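Local coordinates for protein proteolytically activated form of PPO4 Tyrosinase (Agaricus bisporus var. bisporus H97, PDB 4OUA) that uses a pair of copper ions to hydroxylate monophenols and oxidise the resulting o-diphenols to o-quinones, the initial step of melanin synthesis, at residues G54-P59 with F271-P276; P87-V92 with S323-F328; R91-I96 with I277-H282. All coordinates share one frame; numbering follows the deposited sequence.

Contact 1 of 3, residues G54-P59 with F271-P276; sequences GIHGLP and FAAFDP. With NA (sodium ion), chain E; CU1 (copper (I) ion), chain C.
Leu-58 and Phe-271 lie side by side and point the same way, and their meeting is the apolar part of this loop-to-loop contact. Methyl CD1 of Leu-58 does the touching, 3.6 Å from CZ of the Phe-271 ring. That ring is enclosed by aromatic neighbours, stacked on Phe-183 and edge-to-face with Phe-177. A second apolar touch joins two beta carbons, CB of His-56 and CB of Ala-273, at the point where the two backbones come closest.

A more polar meeting involves Phe-274. The carbonyl oxygen of Leu-58 lies at its ring edge, close to the ring plane and 3.1 Å from CZ, where it would probably meet the weakly positive C-H groups. CA of Gly-54 also borders CZ.

Metal bonds form the third group. Three backbone oxygens, those of Gly-54, Gly-57 and Pro-59, converge on a sodium ion at 2.0 to 2.3 Å. Two waters complete the five ligands. His-56 reaches the other way. With CG anti to the backbone N (chi1 -164°), its ring extends to a copper ion, which NE2 holds at 2.1 Å together with His-81 and His-90. The opposite ring nitrogen, ND1, is hydrogen-bonded to the backbone oxygen of Ala-269, just before the second segment.

The chemistry is thus divided: the sodium ion gathers three backbone oxygens of the 54-59 loop and probably helps hold its turn, while apolar packing and the ring edge at Leu-58 O set it against 271-276. His-56, brought by a loop after helix 49-54, is one of three histidines on one copper of the type-3 dinuclear centre of tyrosinases; the Ala-269 carbonyl, as second shell, would help fix the rotation of the imidazole and probably make NE2 a stronger electron donor.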
loop_
_atom_site.group_PDB
_atom_site.type_symbol
_atom_site.label_atom_id
_atom_site.label_comp_id
_atom_site.label_asym_id
_atom_site.label_seq_id
_atom_site.Cartn_x
_atom_site.Cartn_y
_atom_site.Cartn_z
ATOM N N GLY A 54 -3.189 -5.976 10.032
ATOM C CA GLY A 54 -3.516 -7.349 10.365
ATOM C C GLY A 54 -4.404 -8.000 9.323
ATOM O O GLY A 54 -4.462 -9.221 9.226
ATOM N N ILE A 55 -5.097 -7.183 8.537
ATOM C CA ILE A 55 -5.965 -7.700 7.485
ATOM C C ILE A 55 -5.173 -8.498 6.455
ATOM O O ILE A 55 -5.612 -9.554 6.006
ATOM C CB ILE A 55 -6.718 -6.567 6.767
ATOM C CG1 ILE A 55 -7.626 -5.822 7.747
ATOM C CG2 ILE A 55 -7.528 -7.122 5.604
ATOM C CD1 ILE A 55 -8.327 -4.630 7.139
ATOM N N HIS A 56 -4.001 -7.983 6.093
ATOM C CA HIS A 56 -3.152 -8.606 5.083
ATOM C C HIS A 56 -2.816 -10.054 5.439
ATOM O O HIS A 56 -3.185 -10.979 4.717
ATOM C CB HIS A 56 -1.867 -7.793 4.905
ATOM C CG HIS A 56 -1.112 -8.118 3.652
ATOM N ND1 HIS A 56 -0.025 -8.965 3.636
ATOM C CD2 HIS A 56 -1.282 -7.700 2.375
ATOM C CE1 HIS A 56 0.439 -9.059 2.403
ATOM N NE2 HIS A 56 -0.305 -8.301 1.618
ATOM N N GLY A 57 -2.122 -10.243 6.557
ATOM C CA GLY A 57 -1.735 -11.573 6.996
ATOM C C GLY A 57 -2.230 -11.888 8.394
ATOM O O GLY A 57 -3.434 -11.877 8.651
ATOM N N LEU A 58 -1.298 -12.177 9.297
ATOM C CA LEU A 58 -1.640 -12.424 10.693
ATOM C C LEU A 58 -2.120 -11.145 11.372
ATOM O O LEU A 58 -1.697 -10.048 11.008
ATOM C CB LEU A 58 -0.441 -13.000 11.448
ATOM C CG LEU A 58 -0.043 -14.440 11.122
ATOM C CD1 LEU A 58 1.275 -14.794 11.791
ATOM C CD2 LEU A 58 -1.138 -15.401 11.552
ATOM N N PRO A 59 -3.012 -11.284 12.364
ATOM C CA PRO A 59 -3.553 -12.579 12.785
ATOM C C PRO A 59 -4.634 -13.083 11.835
ATOM O O PRO A 59 -5.167 -12.307 11.045
ATOM C CB PRO A 59 -4.140 -12.276 14.163
ATOM C CG PRO A 59 -4.552 -10.848 14.069
ATOM C CD PRO A 59 -3.522 -10.179 13.194
ATOM N N PHE A 271 3.550 -10.825 7.770
ATOM C CA PHE A 271 4.009 -9.730 8.620
ATOM C C PHE A 271 4.318 -8.458 7.833
ATOM O O PHE A 271 4.582 -7.410 8.419
ATOM C CB PHE A 271 5.254 -10.156 9.405
ATOM C CG PHE A 271 5.047 -11.368 10.271
ATOM C CD1 PHE A 271 4.484 -11.248 11.531
ATOM C CD2 PHE A 271 5.427 -12.625 9.830
ATOM C CE1 PHE A 271 4.297 -12.361 12.332
ATOM C CE2 PHE A 271 5.243 -13.740 10.627
ATOM C CZ PHE A 271 4.676 -13.607 11.879
ATOM N N ALA A 272 4.279 -8.552 6.509
ATOM C CA ALA A 272 4.706 -7.455 5.643
ATOM C C ALA A 272 3.889 -6.180 5.847
ATOM O O ALA A 272 4.423 -5.074 5.761
ATOM C CB ALA A 272 4.640 -7.887 4.185
ATOM N N ALA A 273 2.598 -6.339 6.117
ATOM C CA ALA A 273 1.701 -5.197 6.256
ATOM C C ALA A 273 2.041 -4.334 7.469
ATOM O O ALA A 273 1.779 -3.130 7.477
ATOM C CB ALA A 273 0.261 -5.675 6.339
ATOM N N PHE A 274 2.629 -4.950 8.490
ATOM C CA PHE A 274 2.934 -4.248 9.733
ATOM C C PHE A 274 4.035 -3.202 9.563
ATOM O O PHE A 274 4.148 -2.279 10.367
ATOM C CB PHE A 274 3.326 -5.248 10.823
ATOM C CG PHE A 274 2.194 -6.131 11.267
ATOM C CD1 PHE A 274 1.232 -5.654 12.145
ATOM C CD2 PHE A 274 2.089 -7.434 10.809
ATOM C CE1 PHE A 274 0.187 -6.460 12.556
ATOM C CE2 PHE A 274 1.046 -8.244 11.217
ATOM C CZ PHE A 274 0.095 -7.757 12.093
ATOM N N ASP A 275 4.846 -3.346 8.520
ATOM C CA ASP A 275 5.873 -2.354 8.222
ATOM C C ASP A 275 5.239 -1.158 7.513
ATOM O O ASP A 275 4.651 -1.309 6.445
ATOM C CB ASP A 275 6.986 -2.964 7.365
ATOM C CG ASP A 275 8.230 -2.090 7.305
ATOM O OD1 ASP A 275 8.099 -0.850 7.235
ATOM O OD2 ASP A 275 9.347 -2.649 7.329
ATOM N N PRO A 276 5.362 0.035 8.115
ATOM C CA PRO A 276 4.761 1.277 7.610
ATOM C C PRO A 276 5.077 1.569 6.141
ATOM O O PRO A 276 4.286 2.224 5.464
ATOM C CB PRO A 276 5.375 2.349 8.514
ATOM C CG PRO A 276 5.667 1.634 9.786
ATOM C CD PRO A 276 6.084 0.250 9.382
HETATM NA NA NA E . -5.435 -11.025 9.367
HETATM CU CU CU1 C . -0.785 -8.497 -0.375
HETATM O O HOH W 1 1.615 -8.408 -0.628
HETATM O O HOH W 2 -7.412 -9.729 9.639
HETATM O O HOH W 3 -6.829 -12.331 8.312
#

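Contact 2 of 3, residues P87-V92 with S323-F328; sequences PTWHRV and SALEPF. With CU1 (copper (I) ion), chain C.
Phe-328 gives up the most surface here, wedged between Trp-89 and Val-92 on one flank of helix 86-109. Its ring meets Trp-89 in a T-shaped, edge-to-face pair: CE2 of Phe-328 stands over one face of the indole, nearest NE1 and CE2 of Trp-89. The centroid of the phenyl ring is 4.9 Å from that of the five-membered ring of Trp-89, and the planes are inclined at 66°. One face of the Phe-328 ring is turned to the backbone carbonyl of Val-92, and the opposite face is covered by CD of Pro-327, its own neighbour in the chain.

Trp-89 has CG anti to the backbone N (chi1 -177°), which swings the indole out from the helix and carries NE1 to the loop. There NE1 donates a hydrogen bond to Glu-326 O, 2.9 Å away. The acceptor lies near the indole plane, and the angle at the hydrogen is 154°. Within the helix, CE3 of Trp-89 also lies over the centre of the His-90 ring, whose NE2 binds a copper ion at 2.1 Å.

Val-92 straddles the root of Phe-328, its methyl CG2 3.4 Å from CB and its methyl CG1 reaching CD2 of the phenyl. Leu-325 adds its CD2, which lies 4.0 Å from OG1 of Thr-88 and also against CB of Trp-89. That threonine hydroxyl has its polar partner in Ser-338.

The loop after strand 318-319 thus packs on the helix carrying His-90, a ligand of one copper of the tyrosinase type-3 centre. Between helix and loop there is one directional bond, set within broad aromatic and aliphatic cover. Gripped at NE1 and held by Phe-328 across a face, the indole would probably not turn easily, and would probably help keep His-90 in place.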
loop_
_atom_site.group_PDB
_atom_site.type_symbol
_atom_site.label_atom_id
_atom_site.label_comp_id
_atom_site.label_asym_id
_atom_site.label_seq_id
_atom_site.Cartn_x
_atom_site.Cartn_y
_atom_site.Cartn_z
ATOM N N PRO A 87 -4.539 -7.335 -7.987
ATOM C CA PRO A 87 -4.579 -5.884 -8.207
ATOM C C PRO A 87 -5.778 -5.201 -7.550
ATOM O O PRO A 87 -5.606 -4.175 -6.892
ATOM C CB PRO A 87 -4.657 -5.766 -9.733
ATOM C CG PRO A 87 -4.060 -7.037 -10.239
ATOM C CD PRO A 87 -4.483 -8.081 -9.255
ATOM N N THR A 88 -6.972 -5.762 -7.721
ATOM C CA THR A 88 -8.188 -5.117 -7.234
ATOM C C THR A 88 -8.319 -5.184 -5.715
ATOM O O THR A 88 -8.770 -4.226 -5.089
ATOM C CB THR A 88 -9.451 -5.736 -7.867
ATOM O OG1 THR A 88 -9.483 -7.144 -7.612
ATOM C CG2 THR A 88 -9.465 -5.496 -9.367
ATOM N N TRP A 89 -7.928 -6.309 -5.123
ATOM C CA TRP A 89 -8.048 -6.475 -3.677
ATOM C C TRP A 89 -7.161 -5.486 -2.934
ATOM O O TRP A 89 -7.531 -4.984 -1.872
ATOM C CB TRP A 89 -7.696 -7.902 -3.254
ATOM C CG TRP A 89 -7.868 -8.133 -1.778
ATOM C CD1 TRP A 89 -8.971 -8.635 -1.150
ATOM C CD2 TRP A 89 -6.910 -7.856 -0.747
ATOM N NE1 TRP A 89 -8.758 -8.692 0.207
ATOM C CE2 TRP A 89 -7.502 -8.220 0.481
ATOM C CE3 TRP A 89 -5.612 -7.338 -0.742
ATOM C CZ2 TRP A 89 -6.838 -8.084 1.697
ATOM C CZ3 TRP A 89 -4.955 -7.205 0.468
ATOM C CH2 TRP A 89 -5.570 -7.575 1.669
ATOM N N HIS A 90 -5.989 -5.210 -3.496
ATOM C CA HIS A 90 -5.036 -4.313 -2.857
ATOM C C HIS A 90 -5.399 -2.850 -3.099
ATOM O O HIS A 90 -5.059 -1.979 -2.296
ATOM C CB HIS A 90 -3.617 -4.608 -3.347
ATOM C CG HIS A 90 -3.052 -5.887 -2.810
ATOM N ND1 HIS A 90 -3.459 -7.127 -3.254
ATOM C CD2 HIS A 90 -2.122 -6.118 -1.852
ATOM C CE1 HIS A 90 -2.801 -8.065 -2.598
ATOM N NE2 HIS A 90 -1.983 -7.481 -1.742
ATOM N N ARG A 91 -6.097 -2.586 -4.199
ATOM C CA ARG A 91 -6.561 -1.235 -4.493
ATOM C C ARG A 91 -7.498 -0.735 -3.404
ATOM O O ARG A 91 -7.377 0.398 -2.933
ATOM C CB ARG A 91 -7.264 -1.182 -5.850
ATOM C CG ARG A 91 -8.181 0.020 -6.017
ATOM C CD ARG A 91 -8.407 0.347 -7.480
ATOM N NE ARG A 91 -7.210 0.913 -8.096
ATOM C CZ ARG A 91 -7.114 1.248 -9.378
ATOM N NH1 ARG A 91 -8.147 1.070 -10.192
ATOM N NH2 ARG A 91 -5.984 1.759 -9.848
ATOM N N VAL A 92 -8.432 -1.590 -3.006
ATOM C CA VAL A 92 -9.403 -1.240 -1.981
ATOM C C VAL A 92 -8.794 -1.414 -0.588
ATOM O O VAL A 92 -9.308 -0.883 0.398
ATOM C CB VAL A 92 -10.686 -2.088 -2.116
ATOM C CG1 VAL A 92 -10.361 -3.566 -1.969
ATOM C CG2 VAL A 92 -11.731 -1.654 -1.100
ATOM N N SER A 323 -16.598 -11.486 -7.861
ATOM C CA SER A 323 -16.234 -12.037 -6.562
ATOM C C SER A 323 -16.162 -10.932 -5.516
ATOM O O SER A 323 -15.699 -9.826 -5.800
ATOM C CB SER A 323 -14.897 -12.777 -6.644
ATOM O OG SER A 323 -14.970 -13.862 -7.551
ATOM N N ALA A 324 -16.629 -11.232 -4.309
ATOM C CA ALA A 324 -16.582 -10.269 -3.216
ATOM C C ALA A 324 -15.152 -10.107 -2.719
ATOM O O ALA A 324 -14.405 -11.078 -2.628
ATOM C CB ALA A 324 -17.496 -10.702 -2.081
ATOM N N LEU A 325 -14.774 -8.872 -2.402
ATOM C CA LEU A 325 -13.424 -8.584 -1.935
ATOM C C LEU A 325 -13.396 -8.346 -0.427
ATOM O O LEU A 325 -13.211 -7.220 0.030
ATOM C CB LEU A 325 -12.854 -7.372 -2.676
ATOM C CG LEU A 325 -12.717 -7.540 -4.190
ATOM C CD1 LEU A 325 -12.394 -6.213 -4.863
ATOM C CD2 LEU A 325 -11.654 -8.580 -4.511
ATOM N N GLU A 326 -13.588 -9.419 0.335
ATOM C CA GLU A 326 -13.543 -9.360 1.793
ATOM C C GLU A 326 -12.196 -8.844 2.290
ATOM O O GLU A 326 -11.162 -9.137 1.692
ATOM C CB GLU A 326 -13.817 -10.743 2.388
ATOM C CG GLU A 326 -15.249 -11.221 2.233
ATOM C CD GLU A 326 -16.196 -10.542 3.203
ATOM O OE1 GLU A 326 -15.760 -10.188 4.321
ATOM O OE2 GLU A 326 -17.379 -10.359 2.846
ATOM N N PRO A 327 -12.206 -8.070 3.387
ATOM C CA PRO A 327 -13.420 -7.625 4.075
ATOM C C PRO A 327 -13.805 -6.193 3.712
ATOM O O PRO A 327 -14.177 -5.415 4.592
ATOM C CB PRO A 327 -13.023 -7.720 5.545
ATOM C CG PRO A 327 -11.569 -7.342 5.533
ATOM C CD PRO A 327 -11.003 -7.786 4.189
ATOM N N PHE A 328 -13.715 -5.854 2.430
ATOM C CA PHE A 328 -13.980 -4.492 1.981
ATOM C C PHE A 328 -15.404 -4.347 1.451
ATOM O O PHE A 328 -15.791 -5.017 0.496
ATOM C CB PHE A 328 -12.967 -4.083 0.908
ATOM C CG PHE A 328 -11.537 -4.316 1.307
ATOM C CD1 PHE A 328 -10.935 -3.526 2.270
ATOM C CD2 PHE A 328 -10.794 -5.327 0.721
ATOM C CE1 PHE A 328 -9.620 -3.739 2.641
ATOM C CE2 PHE A 328 -9.478 -5.543 1.087
ATOM C CZ PHE A 328 -8.890 -4.748 2.048
HETATM CU CU CU1 C . -0.785 -8.497 -0.375
HETATM O O HOH W 1 1.615 -8.408 -0.628
#

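Contact 3 of 3, residues R91-I96 with I277-H282; sequences RVYVSI and IFWLHH. With CU1 (copper (I) ion), chain D.
One face of the Tyr-93 ring receives the rim of Trp-279, whose CZ3 stands over its centre and whose CH2 lies 3.3 Å from CZ of the tyrosine. The pair is edge-to-face, with the phenol and the six-membered ring of the indole inclined at 64°. CD2 of Phe-278 covers one face of Trp-279, which also stacks on Tyr-97. Phe-278 has CD2 of His-282 over one face, while its CE2 approaches CE2 of Tyr-93 at 3.8 Å. CD2 of Trp-279 lies in plane at the edge of the Phe-278 ring, and Phe-278 O likewise at that of His-282.

Tyr-93 has CG anti to the backbone N (chi1 -172°), which sends the ring across toward the second helix and puts its hydroxyl at Leu-52 O, to which it is hydrogen-bonded. An alanine in place of Tyr-93 would probably open a gap beside Trp-279 and Phe-278 and leave the Leu-52 carbonyl without its hydroxyl mate. Val-94 closes the other end of the interface: its CG2 rests against the carbonyl oxygen of His-282, at 3.8 Å, and against CB of His-282. NE2 of that histidine binds a copper ion at 2.0 Å.

Contacts between these two segments are thus aromatic and aliphatic, joining two metal-bearing helices of the tyrosinase core. The local axes come within 10.4 Å and run at 132°, nearer antiparallel than parallel. Helix 246-258 supplies His-250 and His-254 to the same copper as His-282, whereas Leu-52 belongs to helix 49-54, so the pair of helices is tied to neighbours at both ends of the interface.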
loop_
_atom_site.group_PDB
_atom_site.type_symbol
_atom_site.label_atom_id
_atom_site.label_comp_id
_atom_site.label_asym_id
_atom_site.label_seq_id
_atom_site.Cartn_x
_atom_site.Cartn_y
_atom_site.Cartn_z
ATOM N N ARG A 91 -6.097 -2.586 -4.199
ATOM C CA ARG A 91 -6.561 -1.235 -4.493
ATOM C C ARG A 91 -7.498 -0.735 -3.404
ATOM O O ARG A 91 -7.377 0.398 -2.933
ATOM C CB ARG A 91 -7.264 -1.182 -5.850
ATOM C CG ARG A 91 -8.181 0.020 -6.017
ATOM C CD ARG A 91 -8.407 0.347 -7.480
ATOM N NE ARG A 91 -7.210 0.913 -8.096
ATOM C CZ ARG A 91 -7.114 1.248 -9.378
ATOM N NH1 ARG A 91 -8.147 1.070 -10.192
ATOM N NH2 ARG A 91 -5.984 1.759 -9.848
ATOM N N VAL A 92 -8.432 -1.590 -3.006
ATOM C CA VAL A 92 -9.403 -1.240 -1.981
ATOM C C VAL A 92 -8.794 -1.414 -0.588
ATOM O O VAL A 92 -9.308 -0.883 0.398
ATOM C CB VAL A 92 -10.686 -2.088 -2.116
ATOM C CG1 VAL A 92 -10.361 -3.566 -1.969
ATOM C CG2 VAL A 92 -11.731 -1.654 -1.100
ATOM N N TYR A 93 -7.688 -2.151 -0.517
ATOM C CA TYR A 93 -6.965 -2.333 0.738
ATOM C C TYR A 93 -6.314 -1.026 1.174
ATOM O O TYR A 93 -6.394 -0.636 2.339
ATOM C CB TYR A 93 -5.905 -3.427 0.602
ATOM C CG TYR A 93 -5.236 -3.808 1.907
ATOM C CD1 TYR A 93 -5.848 -3.550 3.128
ATOM C CD2 TYR A 93 -3.987 -4.415 1.917
ATOM C CE1 TYR A 93 -5.236 -3.895 4.321
ATOM C CE2 TYR A 93 -3.368 -4.762 3.103
ATOM C CZ TYR A 93 -3.997 -4.501 4.303
ATOM O OH TYR A 93 -3.384 -4.846 5.486
ATOM N N VAL A 94 -5.662 -0.353 0.233
ATOM C CA VAL A 94 -5.064 0.947 0.505
ATOM C C VAL A 94 -6.154 1.982 0.782
ATOM O O VAL A 94 -5.930 2.963 1.491
ATOM C CB VAL A 94 -4.187 1.424 -0.671
ATOM C CG1 VAL A 94 -3.537 2.760 -0.346
ATOM C CG2 VAL A 94 -3.133 0.382 -1.005
ATOM N N SER A 95 -7.338 1.748 0.225
ATOM C CA SER A 95 -8.451 2.679 0.366
ATOM C C SER A 95 -8.962 2.754 1.801
ATOM O O SER A 95 -9.248 3.841 2.307
ATOM C CB SER A 95 -9.591 2.287 -0.570
ATOM O OG SER A 95 -9.154 2.299 -1.915
ATOM N N ILE A 96 -9.083 1.601 2.450
ATOM C CA ILE A 96 -9.539 1.569 3.833
ATOM C C ILE A 96 -8.476 2.180 4.736
ATOM O O ILE A 96 -8.794 2.892 5.690
ATOM C CB ILE A 96 -9.863 0.138 4.305
ATOM C CG1 ILE A 96 -10.474 0.171 5.708
ATOM C CG2 ILE A 96 -8.620 -0.738 4.278
ATOM C CD1 ILE A 96 -11.731 1.010 5.801
ATOM N N ILE A 277 6.214 1.085 5.652
ATOM C CA ILE A 277 6.609 1.348 4.273
ATOM C C ILE A 277 5.791 0.504 3.300
ATOM O O ILE A 277 5.829 0.719 2.088
ATOM C CB ILE A 277 8.111 1.074 4.050
ATOM C CG1 ILE A 277 8.615 1.828 2.818
ATOM C CG2 ILE A 277 8.371 -0.419 3.923
ATOM C CD1 ILE A 277 10.085 1.630 2.542
ATOM N N PHE A 278 5.053 -0.458 3.845
ATOM C CA PHE A 278 4.208 -1.344 3.049
ATOM C C PHE A 278 3.156 -0.564 2.269
ATOM O O PHE A 278 2.801 -0.930 1.148
ATOM C CB PHE A 278 3.537 -2.381 3.956
ATOM C CG PHE A 278 2.481 -3.205 3.274
ATOM C CD1 PHE A 278 2.809 -4.405 2.663
ATOM C CD2 PHE A 278 1.157 -2.793 3.261
ATOM C CE1 PHE A 278 1.839 -5.169 2.042
ATOM C CE2 PHE A 278 0.185 -3.551 2.642
ATOM C CZ PHE A 278 0.526 -4.741 2.031
ATOM N N TRP A 279 2.669 0.518 2.867
ATOM C CA TRP A 279 1.578 1.293 2.287
ATOM C C TRP A 279 2.055 2.252 1.198
ATOM O O TRP A 279 1.333 2.512 0.233
ATOM C CB TRP A 279 0.849 2.062 3.388
ATOM C CG TRP A 279 0.374 1.172 4.492
ATOM C CD1 TRP A 279 0.952 1.004 5.716
ATOM C CD2 TRP A 279 -0.769 0.309 4.465
ATOM N NE1 TRP A 279 0.233 0.098 6.458
ATOM C CE2 TRP A 279 -0.828 -0.346 5.712
ATOM C CE3 TRP A 279 -1.752 0.029 3.510
ATOM C CZ2 TRP A 279 -1.830 -1.261 6.029
ATOM C CZ3 TRP A 279 -2.746 -0.881 3.827
ATOM C CH2 TRP A 279 -2.778 -1.514 5.075
ATOM N N LEU A 280 3.281 2.746 1.367
ATOM C CA LEU A 280 3.875 3.608 0.353
ATOM C C LEU A 280 4.175 2.802 -0.906
ATOM O O LEU A 280 4.095 3.313 -2.025
ATOM C CB LEU A 280 5.150 4.274 0.878
ATOM C CG LEU A 280 4.946 5.413 1.877
ATOM C CD1 LEU A 280 4.467 4.874 3.211
ATOM C CD2 LEU A 280 6.223 6.217 2.051
ATOM N N HIS A 281 4.496 1.487 -0.665
ATOM C CA HIS A 281 4.755 0.551 -1.750
ATOM C C HIS A 281 3.497 0.302 -2.569
ATOM O O HIS A 281 3.466 0.553 -3.774
ATOM C CB HIS A 281 5.286 -0.775 -1.201
ATOM C CG HIS A 281 5.585 -1.790 -2.259
ATOM N ND1 HIS A 281 5.506 -3.151 -2.036
ATOM C CD2 HIS A 281 5.967 -1.645 -3.550
ATOM C CE1 HIS A 281 5.835 -3.794 -3.139
ATOM N NE2 HIS A 281 6.110 -2.905 -4.076
ATOM N N HIS A 282 2.459 -0.190 -1.903
ATOM C CA HIS A 282 1.239 -0.603 -2.582
ATOM C C HIS A 282 0.387 0.578 -3.036
ATOM O O HIS A 282 -0.572 0.404 -3.789
ATOM C CB HIS A 282 0.430 -1.532 -1.680
ATOM C CG HIS A 282 0.954 -2.933 -1.644
ATOM N ND1 HIS A 282 0.439 -3.940 -2.433
ATOM C CD2 HIS A 282 1.961 -3.492 -0.932
ATOM C CE1 HIS A 282 1.098 -5.060 -2.199
ATOM N NE2 HIS A 282 2.032 -4.815 -1.295
HETATM CU CU CU1 D . 2.858 -6.602 -1.212
HETATM O O HOH W 1 1.615 -8.408 -0.628
#

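Along the chain the segments run 54-59, then the overlapping 87-92 and 91-96, then the consecutive 271-276 and 277-282, and finally 323-328. Contacts 2 and 3 share Arg-91 and Val-92 on helix 86-109, and their centres lie 12 Å apart; contact 1 is centred 11 Å from contact 3 and 16 Å from contact 2. Contacts 1 and 2 bring His-56 and His-90 to one copper ion, contact 3 brings His-282 to the other, and a single water binds both metals. Close packing of distant loops and helices thus assembles a dinuclear copper site, the general design of tyrosinases, from widely separated parts of the sequence.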